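Response regulator receiver protein (Dyadobacter fermentans, PDB 4XLT) probably acts as the phosphoryl-accepting receiver module of a bacterial two-component signalling pathway. Local coordinates at residues I57-Q62 with L88-S93; D5-D10 with R33-A38; N67-T72 with E104-I109. One frame throughout, in Å; residues are numbered along the deposited sequence.

How the interactions relate
From the N terminus, interaction 2 closes first: the chain leaves strand 4-9, runs through helix 13-25 and returns as strand 31-35, pairing with the strand it left. Interactions 1 and 3 follow and cross, their segments alternating along the chain. Interaction 1 closes a loop from strand 54-60 to strand 86-92; interaction 3 starts inside that loop, on helix 68-75, and ends beyond it, after helix 97-105. Interactions 1 and 2 belong to one parallel sheet, where Leu-58 bonds through its backbone to Ile-7 and Val-9. Phe-69 and Phe-71 set helix 68-75 on the sheet through side chains of interaction 1, and interaction 3 itself joins that helix to the turn leading into strand 109-114.

Interaction 1 (I57-Q62 with L88-S93); sequences ILLDLQ and LFMISS
Ile-57 O lies near the plane of the Phe-89 ring, off its edge, and accepts the N-H of Phe-89 at 2.8 Å in an almost straight bond (174°). The second flat group, the carboxylate of Asp-60, brings OD1 to within 3.5 Å of Ile-91 O, two acceptors with no bond between them, and OD1 is instead held in a salt bridge by Lys-115. Asp-60 is the predicted phosphorylation site, here unmodified, and Asp-11 lies close to its OD2. In-register parallel pairing continues with Leu-59 N to Phe-89 O, Ile-91 N to Leu-59 O and Leu-61 N to Ile-91 O.

On one sheet face the side chains of Leu-59 and Met-90 (selenomethionine) run side by side, with CD2 4.0 Å from SE. Leu-61 crosses Met-90 at about a right angle; with its CG anti to the backbone N (chi1 -175°), the fork of the side chain spans Met-90 SE, 3.7 Å from CD1, and Ser-92, which CD2 touches. An alanine at Leu-61 would probably open a gap beside the selenium and the ring of Phe-69. Helix 68-75 packs over this face through Phe-69, Phe-71 and Tyr-75, and the paired strands lie between strands 4-9 and 109-114 in the sheet.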
ATOM      1  N   ILE A  57       7.117  -2.928  14.640  1.00 14.13           N
ATOM      2  CA  ILE A  57       6.135  -2.909  15.715  1.00 17.37           C
ATOM      3  C   ILE A  57       5.851  -4.317  16.227  1.00 20.44           C
ATOM      4  O   ILE A  57       5.433  -5.191  15.469  1.00 16.12           O
ATOM      5  CB  ILE A  57       4.812  -2.263  15.268  1.00 19.31           C
ATOM      6  CG1 ILE A  57       5.050  -0.820  14.816  1.00 24.66           C
ATOM      7  CG2 ILE A  57       3.794  -2.310  16.399  1.00 14.92           C
ATOM      8  CD1 ILE A  57       3.782  -0.061  14.463  1.00 12.56           C
ATOM      9  N   LEU A  58       6.089  -4.527  17.517  1.00 15.57           N
ATOM     10  CA  LEU A  58       5.790  -5.801  18.158  1.00 17.19           C
ATOM     11  C   LEU A  58       4.497  -5.682  18.952  1.00 19.60           C
ATOM     12  O   LEU A  58       4.435  -4.988  19.966  1.00 21.67           O
ATOM     13  CB  LEU A  58       6.941  -6.238  19.063  1.00 18.68           C
ATOM     14  CG  LEU A  58       8.325  -6.277  18.413  1.00 17.31           C
ATOM     15  CD1 LEU A  58       9.353  -6.819  19.393  1.00 19.61           C
ATOM     16  CD2 LEU A  58       8.308  -7.100  17.131  1.00 15.72           C
ATOM     17  N   LEU A  59       3.462  -6.360  18.475  1.00 19.86           N
ATOM     18  CA  LEU A  59       2.133  -6.238  19.049  1.00 22.70           C
ATOM     19  C   LEU A  59       1.714  -7.522  19.754  1.00 25.64           C
ATOM     20  O   LEU A  59       1.754  -8.603  19.166  1.00 24.89           O
ATOM     21  CB  LEU A  59       1.128  -5.877  17.956  1.00 21.71           C
ATOM     22  CG  LEU A  59      -0.340  -5.812  18.364  1.00 28.63           C
ATOM     23  CD1 LEU A  59      -0.585  -4.634  19.288  1.00 27.36           C
ATOM     24  CD2 LEU A  59      -1.222  -5.735  17.130  1.00 24.75           C
ATOM     25  N   ASP A  60       1.319  -7.409  21.018  1.00 29.42           N
ATOM     26  CA  ASP A  60       0.888  -8.582  21.766  1.00 33.05           C
ATOM     27  C   ASP A  60      -0.499  -9.029  21.322  1.00 38.49           C
ATOM     28  O   ASP A  60      -1.371  -8.207  21.042  1.00 44.57           O
ATOM     29  CB  ASP A  60       0.895  -8.309  23.269  1.00 40.29           C
ATOM     30  CG  ASP A  60       0.347  -9.473  24.072  1.00 52.25           C
ATOM     31  OD1 ASP A  60       1.043 -10.503  24.191  1.00 41.88           O
ATOM     32  OD2 ASP A  60      -0.787  -9.358  24.581  1.00 62.65           O
ATOM     33  N   LEU A  61      -0.692 -10.343  21.260  1.00 39.58           N
ATOM     34  CA  LEU A  61      -1.953 -10.927  20.815  1.00 45.21           C
ATOM     35  C   LEU A  61      -3.075 -10.777  21.848  1.00 52.60           C
ATOM     36  O   LEU A  61      -4.053 -10.068  21.613  1.00 50.86           O
ATOM     37  CB  LEU A  61      -1.753 -12.403  20.474  1.00 46.10           C
ATOM     38  CG  LEU A  61      -2.966 -13.115  19.879  1.00 51.01           C
ATOM     39  CD1 LEU A  61      -3.441 -12.374  18.644  1.00 45.21           C
ATOM     40  CD2 LEU A  61      -2.626 -14.558  19.548  1.00 52.64           C
ATOM     41  N   GLN A  62      -2.935 -11.452  22.985  1.00 59.91           N
ATOM     42  CA  GLN A  62      -3.955 -11.399  24.032  1.00 70.64           C
ATOM     43  C   GLN A  62      -3.914 -10.070  24.779  1.00 73.59           C
ATOM     44  O   GLN A  62      -3.324  -9.968  25.856  1.00 67.29           O
ATOM     45  CB  GLN A  62      -3.788 -12.555  25.022  1.00 70.52           C
ATOM     46  CG  GLN A  62      -4.273 -13.901  24.504  1.00 73.04           C
ATOM     47  CD  GLN A  62      -3.287 -14.553  23.560  1.00 75.41           C
ATOM     48  OE1 GLN A  62      -2.080 -14.322  23.647  1.00 76.13           O
ATOM     49  NE2 GLN A  62      -3.794 -15.375  22.647  1.00 79.14           N
ATOM     50  N   LEU A  88       4.906  -4.846  10.849  1.00 18.27           N
ATOM     51  CA  LEU A  88       4.162  -5.170  12.062  1.00 14.76           C
ATOM     52  C   LEU A  88       4.154  -6.675  12.343  1.00 19.92           C
ATOM     53  O   LEU A  88       3.821  -7.481  11.472  1.00 12.72           O
ATOM     54  CB  LEU A  88       2.730  -4.637  11.944  1.00 11.49           C
ATOM     55  CG  LEU A  88       1.679  -5.055  12.974  1.00 17.98           C
ATOM     56  CD1 LEU A  88       2.092  -4.655  14.369  1.00 14.34           C
ATOM     57  CD2 LEU A  88       0.331  -4.443  12.629  1.00 16.23           C
ATOM     58  N   PHE A  89       4.531  -7.049  13.562  1.00 26.16           N
ATOM     59  CA  PHE A  89       4.569  -8.454  13.957  1.00 14.98           C
ATOM     60  C   PHE A  89       3.711  -8.709  15.188  1.00 20.56           C
ATOM     61  O   PHE A  89       3.647  -7.885  16.100  1.00 17.72           O
ATOM     62  CB  PHE A  89       6.008  -8.903  14.226  1.00 15.95           C
ATOM     63  CG  PHE A  89       6.894  -8.833  13.021  1.00 15.08           C
ATOM     64  CD1 PHE A  89       7.539  -7.653  12.686  1.00 14.37           C
ATOM     65  CD2 PHE A  89       7.075  -9.942  12.213  1.00 15.67           C
ATOM     66  CE1 PHE A  89       8.349  -7.586  11.566  1.00 14.15           C
ATOM     67  CE2 PHE A  89       7.883  -9.879  11.095  1.00 15.27           C
ATOM     68  CZ  PHE A  89       8.520  -8.700  10.772  1.00 14.62           C
HETATM   69  N   MSE A  90       3.051  -9.861  15.203  1.00 25.06           N
HETATM   70  CA  MSE A  90       2.244 -10.273  16.341  1.00 20.22           C
HETATM   71  C   MSE A  90       3.083 -11.158  17.265  1.00 22.40           C
HETATM   72  O   MSE A  90       3.804 -12.038  16.800  1.00 22.57           O
HETATM   73  CB  MSE A  90       0.991 -11.013  15.862  1.00 20.96           C
HETATM   74  CG  MSE A  90      -0.037 -11.312  16.944  1.00 34.68           C
HETATM   75 SE   MSE A  90      -1.134  -9.771  17.422  1.00 86.77          SE
HETATM   76  CE  MSE A  90      -2.319  -9.744  15.879  1.00 36.98           C
ATOM     77  N   ILE A  91       3.009 -10.914  18.568  1.00 24.50           N
ATOM     78  CA  ILE A  91       3.737 -11.744  19.523  1.00 27.15           C
ATOM     79  C   ILE A  91       2.797 -12.310  20.580  1.00 39.84           C
ATOM     80  O   ILE A  91       1.837 -11.654  20.986  1.00 39.54           O
ATOM     81  CB  ILE A  91       4.876 -10.967  20.220  1.00 34.84           C
ATOM     82  CG1 ILE A  91       4.329  -9.723  20.925  1.00 27.79           C
ATOM     83  CG2 ILE A  91       5.964 -10.592  19.217  1.00 25.10           C
ATOM     84  CD1 ILE A  91       5.365  -8.967  21.731  1.00 31.99           C
ATOM     85  N   SER A  92       3.074 -13.534  21.018  1.00 44.73           N
ATOM     86  CA  SER A  92       2.226 -14.194  22.003  1.00 57.01           C
ATOM     87  C   SER A  92       2.927 -15.375  22.668  1.00 63.81           C
ATOM     88  O   SER A  92       3.801 -16.007  22.072  1.00 54.27           O
ATOM     89  CB  SER A  92       0.926 -14.668  21.353  1.00 55.35           C
ATOM     90  OG  SER A  92       0.063 -15.253  22.311  1.00 63.18           O
ATOM     91  N   SER A  93       2.532 -15.664  23.905  1.00 73.62           N
ATOM     92  CA  SER A  93       3.056 -16.812  24.636  1.00 87.00           C
ATOM     93  C   SER A  93       2.324 -18.087  24.230  1.00 90.87           C
ATOM     94  O   SER A  93       2.925 -19.158  24.142  1.00 91.02           O
ATOM     95  CB  SER A  93       2.935 -16.590  26.144  1.00 94.31           C
ATOM     96  OG  SER A  93       3.694 -15.468  26.557  1.00 96.56           O
TER

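Interaction 2 (D5-D10 with R33-A38); sequences DFIIVD and RTFNSA
Phe-6 enters the contact through its backbone: its carbonyl O receives the N-H of Arg-33 at 2.8 Å, while its ring leads away towards Leu-23 of helix 13-25. Ile-7 meets the other strand with its side chain. Its CG2, anti to the backbone N, arrives in the plane of the Phe-35 ring, at the rim, touching CD2 and CE2 at 3.6 Å each. The two side chains cross obliquely, a methyl-to-edge meeting in which neither ring face takes part. The Ile-7 backbone adds a CA-H...O contact to Arg-33 O, 3.4 Å from CA.

Ile-8 uses both its backbone N and its backbone O: N donates to Arg-33 O at 2.9 Å, and O accepts from Phe-35 N. This is the usual parallel pairing of a beta-alpha-beta unit, here strand 4-9, helix 13-25 and strand 31-35, the opening unit of the CheY-like receiver fold. The Ile-8 side chain turns to the opposite face from Ile-7 and packs on Leu-16 of that helix.

Val-9, on the same face as Phe-35, gives its CA-H to Phe-35 O, with Ala-41 of helix 38-46 beside both side chains. Asp-10 ends the pairing: its N donates to the same Phe-35 O at 3.1 Å, so this oxygen receives both the N-H and the weaker CA-H. Asp-10 CB is directed away from strand 31-35; its carboxylate has OD2 in a salt bridge with Lys-115 and OD1 accepting from Ser-12 N. It lies against Asp-60, in an acidic cluster that in related receivers binds magnesium.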
ATOM      1  N   ASP A   5      13.777   1.714  14.173  1.00 29.17           N
ATOM      2  CA  ASP A   5      13.085   2.009  15.416  1.00 28.47           C
ATOM      3  C   ASP A   5      12.226   0.813  15.798  1.00 32.17           C
ATOM      4  O   ASP A   5      11.736   0.088  14.930  1.00 29.44           O
ATOM      5  CB  ASP A   5      12.219   3.263  15.287  1.00 33.36           C
ATOM      6  CG  ASP A   5      13.038   4.523  15.078  1.00 37.24           C
ATOM      7  OD1 ASP A   5      14.262   4.490  15.330  1.00 32.87           O
ATOM      8  OD2 ASP A   5      12.452   5.549  14.671  1.00 37.15           O
ATOM      9  N   PHE A   6      12.052   0.600  17.097  1.00 38.23           N
ATOM     10  CA  PHE A   6      11.197  -0.476  17.571  1.00 24.82           C
ATOM     11  C   PHE A   6      10.086   0.053  18.462  1.00 26.78           C
ATOM     12  O   PHE A   6      10.320   0.842  19.375  1.00 25.49           O
ATOM     13  CB  PHE A   6      12.016  -1.527  18.318  1.00 26.33           C
ATOM     14  CG  PHE A   6      12.584  -2.596  17.429  1.00 29.95           C
ATOM     15  CD1 PHE A   6      13.649  -2.322  16.590  1.00 34.54           C
ATOM     16  CD2 PHE A   6      12.054  -3.877  17.436  1.00 25.29           C
ATOM     17  CE1 PHE A   6      14.182  -3.306  15.774  1.00 37.10           C
ATOM     18  CE2 PHE A   6      12.577  -4.866  16.623  1.00 25.84           C
ATOM     19  CZ  PHE A   6      13.644  -4.580  15.789  1.00 37.53           C
ATOM     20  N   ILE A   7       8.870  -0.388  18.174  1.00 24.26           N
ATOM     21  CA  ILE A   7       7.713  -0.034  18.976  1.00 21.09           C
ATOM     22  C   ILE A   7       7.088  -1.298  19.543  1.00 20.29           C
ATOM     23  O   ILE A   7       6.673  -2.182  18.797  1.00 20.76           O
ATOM     24  CB  ILE A   7       6.673   0.738  18.148  1.00 26.18           C
ATOM     25  CG1 ILE A   7       7.280   2.042  17.624  1.00 21.96           C
ATOM     26  CG2 ILE A   7       5.425   1.011  18.978  1.00 19.44           C
ATOM     27  CD1 ILE A   7       6.370   2.816  16.700  1.00 19.63           C
ATOM     28  N   ILE A   8       7.040  -1.392  20.866  1.00 21.55           N
ATOM     29  CA  ILE A   8       6.429  -2.542  21.514  1.00 21.00           C
ATOM     30  C   ILE A   8       5.087  -2.144  22.111  1.00 20.69           C
ATOM     31  O   ILE A   8       4.979  -1.127  22.797  1.00 21.87           O
ATOM     32  CB  ILE A   8       7.333  -3.131  22.614  1.00 22.82           C
ATOM     33  CG1 ILE A   8       8.765  -3.287  22.100  1.00 23.88           C
ATOM     34  CG2 ILE A   8       6.791  -4.470  23.090  1.00 22.44           C
ATOM     35  CD1 ILE A   8       9.753  -3.735  23.164  1.00 26.14           C
ATOM     36  N   VAL A   9       4.064  -2.945  21.828  1.00 29.15           N
ATOM     37  CA  VAL A   9       2.720  -2.713  22.345  1.00 19.51           C
ATOM     38  C   VAL A   9       2.260  -3.939  23.123  1.00 19.91           C
ATOM     39  O   VAL A   9       1.943  -4.971  22.532  1.00 34.19           O
ATOM     40  CB  VAL A   9       1.712  -2.411  21.215  1.00 22.07           C
ATOM     41  CG1 VAL A   9       0.368  -2.003  21.800  1.00 18.77           C
ATOM     42  CG2 VAL A   9       2.248  -1.325  20.296  1.00 17.70           C
ATOM     43  N   ASP A  10       2.231  -3.826  24.447  1.00 32.23           N
ATOM     44  CA  ASP A  10       1.900  -4.957  25.309  1.00 29.22           C
ATOM     45  C   ASP A  10       1.216  -4.477  26.591  1.00 32.05           C
ATOM     46  O   ASP A  10       1.686  -3.544  27.243  1.00 25.48           O
ATOM     47  CB  ASP A  10       3.165  -5.759  25.641  1.00 25.56           C
ATOM     48  CG  ASP A  10       2.866  -7.170  26.140  1.00 34.77           C
ATOM     49  OD1 ASP A  10       1.849  -7.374  26.840  1.00 26.55           O
ATOM     50  OD2 ASP A  10       3.663  -8.080  25.832  1.00 39.40           O
ATOM     51  N   ARG A  33      10.566   2.283  21.735  1.00 29.26           N
ATOM     52  CA  ARG A  33       9.419   2.982  22.292  1.00 28.85           C
ATOM     53  C   ARG A  33       8.428   1.949  22.826  1.00 27.28           C
ATOM     54  O   ARG A  33       8.135   0.963  22.152  1.00 31.91           O
ATOM     55  CB  ARG A  33       8.774   3.869  21.228  1.00 27.62           C
ATOM     56  CG  ARG A  33       8.094   5.110  21.764  1.00 48.53           C
ATOM     57  CD  ARG A  33       7.518   5.942  20.630  1.00 54.18           C
ATOM     58  NE  ARG A  33       8.541   6.363  19.678  1.00 55.80           N
ATOM     59  CZ  ARG A  33       9.184   7.525  19.738  1.00 59.48           C
ATOM     60  NH1 ARG A  33       8.912   8.389  20.708  1.00 54.40           N
ATOM     61  NH2 ARG A  33      10.099   7.825  18.826  1.00 66.59           N
ATOM     62  N   THR A  34       7.925   2.160  24.038  1.00 28.42           N
ATOM     63  CA  THR A  34       7.028   1.185  24.657  1.00 36.60           C
ATOM     64  C   THR A  34       5.646   1.755  24.952  1.00 27.19           C
ATOM     65  O   THR A  34       5.516   2.862  25.475  1.00 33.08           O
ATOM     66  CB  THR A  34       7.615   0.631  25.972  1.00 32.15           C
ATOM     67  OG1 THR A  34       7.907   1.714  26.863  1.00 40.53           O
ATOM     68  CG2 THR A  34       8.887  -0.160  25.703  1.00 29.90           C
ATOM     69  N   PHE A  35       4.613   0.986  24.624  1.00 25.38           N
ATOM     70  CA  PHE A  35       3.242   1.404  24.886  1.00 38.72           C
ATOM     71  C   PHE A  35       2.464   0.332  25.635  1.00 25.43           C
ATOM     72  O   PHE A  35       2.496  -0.845  25.275  1.00 24.10           O
ATOM     73  CB  PHE A  35       2.523   1.754  23.582  1.00 23.63           C
ATOM     74  CG  PHE A  35       3.117   2.927  22.863  1.00 23.91           C
ATOM     75  CD1 PHE A  35       2.833   4.222  23.269  1.00 25.66           C
ATOM     76  CD2 PHE A  35       3.958   2.736  21.778  1.00 26.33           C
ATOM     77  CE1 PHE A  35       3.378   5.304  22.608  1.00 30.16           C
ATOM     78  CE2 PHE A  35       4.506   3.815  21.110  1.00 23.27           C
ATOM     79  CZ  PHE A  35       4.217   5.100  21.526  1.00 36.25           C
ATOM     80  N   ASN A  36       1.757   0.761  26.674  1.00 27.24           N
ATOM     81  CA  ASN A  36       0.992  -0.137  27.525  1.00 38.35           C
ATOM     82  C   ASN A  36      -0.447  -0.278  27.034  1.00 37.09           C
ATOM     83  O   ASN A  36      -1.211  -1.101  27.541  1.00 27.61           O
ATOM     84  CB  ASN A  36       1.017   0.369  28.970  1.00 47.68           C
ATOM     85  CG  ASN A  36       0.586  -0.685  29.968  1.00 60.00           C
ATOM     86  OD1 ASN A  36       0.588  -1.879  29.665  1.00 71.61           O
ATOM     87  ND2 ASN A  36       0.219  -0.251  31.169  1.00 54.01           N
ATOM     88  N   SER A  37      -0.809   0.532  26.043  1.00 31.66           N
ATOM     89  CA  SER A  37      -2.161   0.516  25.492  1.00 33.51           C
ATOM     90  C   SER A  37      -2.168   0.768  23.987  1.00 33.87           C
ATOM     91  O   SER A  37      -1.353   1.534  23.469  1.00 32.90           O
ATOM     92  CB  SER A  37      -3.034   1.556  26.193  1.00 37.18           C
ATOM     93  OG  SER A  37      -2.508   2.857  26.008  1.00 42.90           O
ATOM     94  N   ALA A  38      -3.101   0.119  23.298  1.00 28.81           N
ATOM     95  CA  ALA A  38      -3.263   0.283  21.860  1.00 27.50           C
ATOM     96  C   ALA A  38      -3.587   1.727  21.493  1.00 28.82           C
ATOM     97  O   ALA A  38      -3.115   2.235  20.478  1.00 36.27           O
ATOM     98  CB  ALA A  38      -4.352  -0.651  21.343  1.00 28.65           C
TER

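Interaction 3 (N67-T72 with E104-I109); sequences NGFEFT and EANPHI
An Asx turn at Asn-106, in the link from helix 97-105 to strand 109-114, faces Thr-72 of helix 68-75 across the contact. Asn-106 is the first residue to leave the helix. Its OD1 accepts the backbone N-H of His-108 at 3.0 Å, the donor lying in the plane of the side-chain carbonyl, which closes the turn. CG stands anti to the backbone N (chi1 -166°), and ND2, the other end of the amide, is presented to the neighbouring helix.

There Asn-106 and Thr-72 reach tip to tip. ND2 donates to Thr-72 OG1 over 3.2 Å, a weak bond with an N-H...O angle of 146°. OG1 sits between the backbone N and carbonyl carbon of its own residue, which leaves CG2 anti to the carbonyl carbon and lets this methyl meet CD1 of Ile-109 at 3.7 Å. Those two side chains cross at about a right angle. Phe-69, one turn earlier, brings the rim atom CD1 to 4.0 Å from Asn-106 ND2. ND2 lies in the ring plane, so the amide nitrogen meets the edge; the planes of ring and amide are 32° apart.

His-108 brings CD2 to 4.0 Å from the backbone O of Thr-72, and its ring meets that of Tyr-75 edge-to-face. In the second subunit, Arg-46 forms a salt bridge with Glu-104, and Gly-76 packs on Pro-107.

With OD1 committed within the turn, the bond from His-108 N probably restrains the rotation of the Asn-106 amide and directs ND2 toward Thr-72. The weak ND2 bond is the only hydrogen bond between the two segments, and it is supplemented by van der Waals packing of Thr-72 CG2 on Ile-109 CD1.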
ATOM      1  N   ASN A  67      -7.630  -5.331  21.637  1.00 91.92           N
ATOM      2  CA  ASN A  67      -6.704  -6.447  21.464  1.00 90.13           C
ATOM      3  C   ASN A  67      -5.855  -6.289  20.204  1.00 82.93           C
ATOM      4  O   ASN A  67      -5.694  -5.183  19.689  1.00 84.89           O
ATOM      5  CB  ASN A  67      -7.467  -7.773  21.419  1.00 91.82           C
ATOM      6  N   GLY A  68      -5.319  -7.401  19.712  1.00 84.18           N
ATOM      7  CA  GLY A  68      -4.473  -7.380  18.532  1.00 76.17           C
ATOM      8  C   GLY A  68      -5.230  -7.137  17.238  1.00 81.66           C
ATOM      9  O   GLY A  68      -4.791  -6.363  16.386  1.00 53.39           O
ATOM     10  N   PHE A  69      -6.375  -7.797  17.091  1.00115.58           N
ATOM     11  CA  PHE A  69      -7.150  -7.707  15.857  1.00117.10           C
ATOM     12  C   PHE A  69      -8.173  -6.575  15.909  1.00108.89           C
ATOM     13  O   PHE A  69      -9.029  -6.456  15.031  1.00114.66           O
ATOM     14  CB  PHE A  69      -7.833  -9.042  15.566  1.00126.50           C
ATOM     15  CG  PHE A  69      -6.880 -10.201  15.512  1.00128.79           C
ATOM     16  CD1 PHE A  69      -5.908 -10.267  14.527  1.00122.83           C
ATOM     17  CD2 PHE A  69      -6.947 -11.217  16.449  1.00136.52           C
ATOM     18  CE1 PHE A  69      -5.023 -11.327  14.476  1.00124.91           C
ATOM     19  CE2 PHE A  69      -6.066 -12.281  16.402  1.00138.32           C
ATOM     20  CZ  PHE A  69      -5.100 -12.334  15.416  1.00132.39           C
ATOM     21  N   GLU A  70      -8.082  -5.752  16.949  1.00 88.15           N
ATOM     22  CA  GLU A  70      -8.790  -4.479  16.979  1.00 64.70           C
ATOM     23  C   GLU A  70      -7.781  -3.366  16.731  1.00 47.01           C
ATOM     24  O   GLU A  70      -8.113  -2.321  16.173  1.00 46.28           O
ATOM     25  CB  GLU A  70      -9.512  -4.267  18.311  1.00 61.68           C
ATOM     26  CG  GLU A  70     -10.698  -5.191  18.545  1.00 73.71           C
ATOM     27  CD  GLU A  70     -10.312  -6.494  19.225  1.00 80.42           C
ATOM     28  OE1 GLU A  70     -10.975  -6.861  20.218  1.00 77.21           O
ATOM     29  OE2 GLU A  70      -9.353  -7.151  18.767  1.00 84.62           O
ATOM     30  N   PHE A  71      -6.542  -3.607  17.149  1.00 40.21           N
ATOM     31  CA  PHE A  71      -5.454  -2.670  16.905  1.00 33.29           C
ATOM     32  C   PHE A  71      -5.192  -2.531  15.411  1.00 29.85           C
ATOM     33  O   PHE A  71      -4.952  -1.432  14.916  1.00 24.02           O
ATOM     34  CB  PHE A  71      -4.177  -3.122  17.620  1.00 33.49           C
ATOM     35  CG  PHE A  71      -2.989  -2.234  17.363  1.00 24.42           C
ATOM     36  CD1 PHE A  71      -2.710  -1.173  18.205  1.00 29.17           C
ATOM     37  CD2 PHE A  71      -2.149  -2.462  16.280  1.00 24.43           C
ATOM     38  CE1 PHE A  71      -1.620  -0.353  17.975  1.00 28.51           C
ATOM     39  CE2 PHE A  71      -1.059  -1.643  16.042  1.00 23.67           C
ATOM     40  CZ  PHE A  71      -0.793  -0.588  16.893  1.00 24.40           C
ATOM     41  N   THR A  72      -5.229  -3.654  14.699  1.00 32.97           N
ATOM     42  CA  THR A  72      -4.952  -3.660  13.268  1.00 34.88           C
ATOM     43  C   THR A  72      -6.012  -2.895  12.489  1.00 23.31           C
ATOM     44  O   THR A  72      -5.728  -2.335  11.432  1.00 26.47           O
ATOM     45  CB  THR A  72      -4.859  -5.091  12.711  1.00 30.58           C
ATOM     46  OG1 THR A  72      -6.020  -5.836  13.105  1.00 37.09           O
ATOM     47  CG2 THR A  72      -3.608  -5.778  13.234  1.00 25.25           C
ATOM     48  N   GLU A 104      -2.130 -14.909   9.517  1.00 30.35           N
ATOM     49  CA  GLU A 104      -1.859 -15.156   8.104  1.00 30.44           C
ATOM     50  C   GLU A 104      -2.849 -14.412   7.213  1.00 31.48           C
ATOM     51  O   GLU A 104      -2.474 -13.854   6.182  1.00 29.40           O
ATOM     52  CB  GLU A 104      -1.912 -16.658   7.817  1.00 40.58           C
ATOM     53  CG  GLU A 104      -1.790 -17.034   6.354  1.00 53.84           C
ATOM     54  CD  GLU A 104      -1.962 -18.524   6.129  1.00 73.61           C
ATOM     55  OE1 GLU A 104      -2.410 -19.222   7.066  1.00 80.20           O
ATOM     56  OE2 GLU A 104      -1.645 -18.998   5.020  1.00 81.91           O
ATOM     57  N   ALA A 105      -4.112 -14.403   7.628  1.00 34.50           N
ATOM     58  CA  ALA A 105      -5.174 -13.753   6.868  1.00 34.28           C
ATOM     59  C   ALA A 105      -5.102 -12.229   6.969  1.00 33.35           C
ATOM     60  O   ALA A 105      -5.515 -11.518   6.051  1.00 31.95           O
ATOM     61  CB  ALA A 105      -6.532 -14.248   7.339  1.00 30.60           C
ATOM     62  N   ASN A 106      -4.584 -11.732   8.089  1.00 27.23           N
ATOM     63  CA  ASN A 106      -4.473 -10.294   8.304  1.00 27.16           C
ATOM     64  C   ASN A 106      -3.287  -9.708   7.537  1.00 25.58           C
ATOM     65  O   ASN A 106      -2.135 -10.053   7.798  1.00 14.57           O
ATOM     66  CB  ASN A 106      -4.350  -9.987   9.799  1.00 18.38           C
ATOM     67  CG  ASN A 106      -4.560  -8.512  10.118  1.00 26.09           C
ATOM     68  OD1 ASN A 106      -4.024  -7.630   9.445  1.00 29.78           O
ATOM     69  ND2 ASN A 106      -5.344  -8.241  11.153  1.00 22.79           N
ATOM     70  N   PRO A 107      -3.577  -8.804   6.590  1.00 22.21           N
ATOM     71  CA  PRO A 107      -2.580  -8.201   5.696  1.00 19.44           C
ATOM     72  C   PRO A 107      -1.492  -7.433   6.445  1.00 15.05           C
ATOM     73  O   PRO A 107      -0.339  -7.425   6.016  1.00 15.33           O
ATOM     74  CB  PRO A 107      -3.411  -7.244   4.831  1.00 13.15           C
ATOM     75  CG  PRO A 107      -4.822  -7.701   4.981  1.00 20.75           C
ATOM     76  CD  PRO A 107      -4.923  -8.256   6.360  1.00 15.91           C
ATOM     77  N   HIS A 108      -1.857  -6.798   7.553  1.00 11.84           N
ATOM     78  CA  HIS A 108      -0.918  -5.954   8.281  1.00 17.22           C
ATOM     79  C   HIS A 108      -0.012  -6.764   9.197  1.00 14.27           C
ATOM     80  O   HIS A 108       1.086  -6.323   9.538  1.00 11.51           O
ATOM     81  CB  HIS A 108      -1.674  -4.898   9.081  1.00 19.41           C
ATOM     82  CG  HIS A 108      -2.646  -4.111   8.258  1.00 23.90           C
ATOM     83  ND1 HIS A 108      -2.245  -3.252   7.258  1.00 11.55           N
ATOM     84  CD2 HIS A 108      -3.999  -4.067   8.278  1.00 13.98           C
ATOM     85  CE1 HIS A 108      -3.312  -2.705   6.701  1.00 18.09           C
ATOM     86  NE2 HIS A 108      -4.388  -3.183   7.301  1.00 18.51           N
ATOM     87  N   ILE A 109      -0.470  -7.949   9.591  1.00 13.87           N
ATOM     88  CA  ILE A 109       0.349  -8.840  10.405  1.00 13.02           C
ATOM     89  C   ILE A 109       1.244  -9.699   9.522  1.00 19.62           C
ATOM     90  O   ILE A 109       0.779 -10.623   8.854  1.00 13.56           O
ATOM     91  CB  ILE A 109      -0.502  -9.758  11.296  1.00 21.43           C
ATOM     92  CG1 ILE A 109      -1.418  -8.929  12.201  1.00 16.09           C
ATOM     93  CG2 ILE A 109       0.402 -10.665  12.121  1.00 23.01           C
ATOM     94  CD1 ILE A 109      -0.669  -8.018  13.146  1.00 36.12           C
TER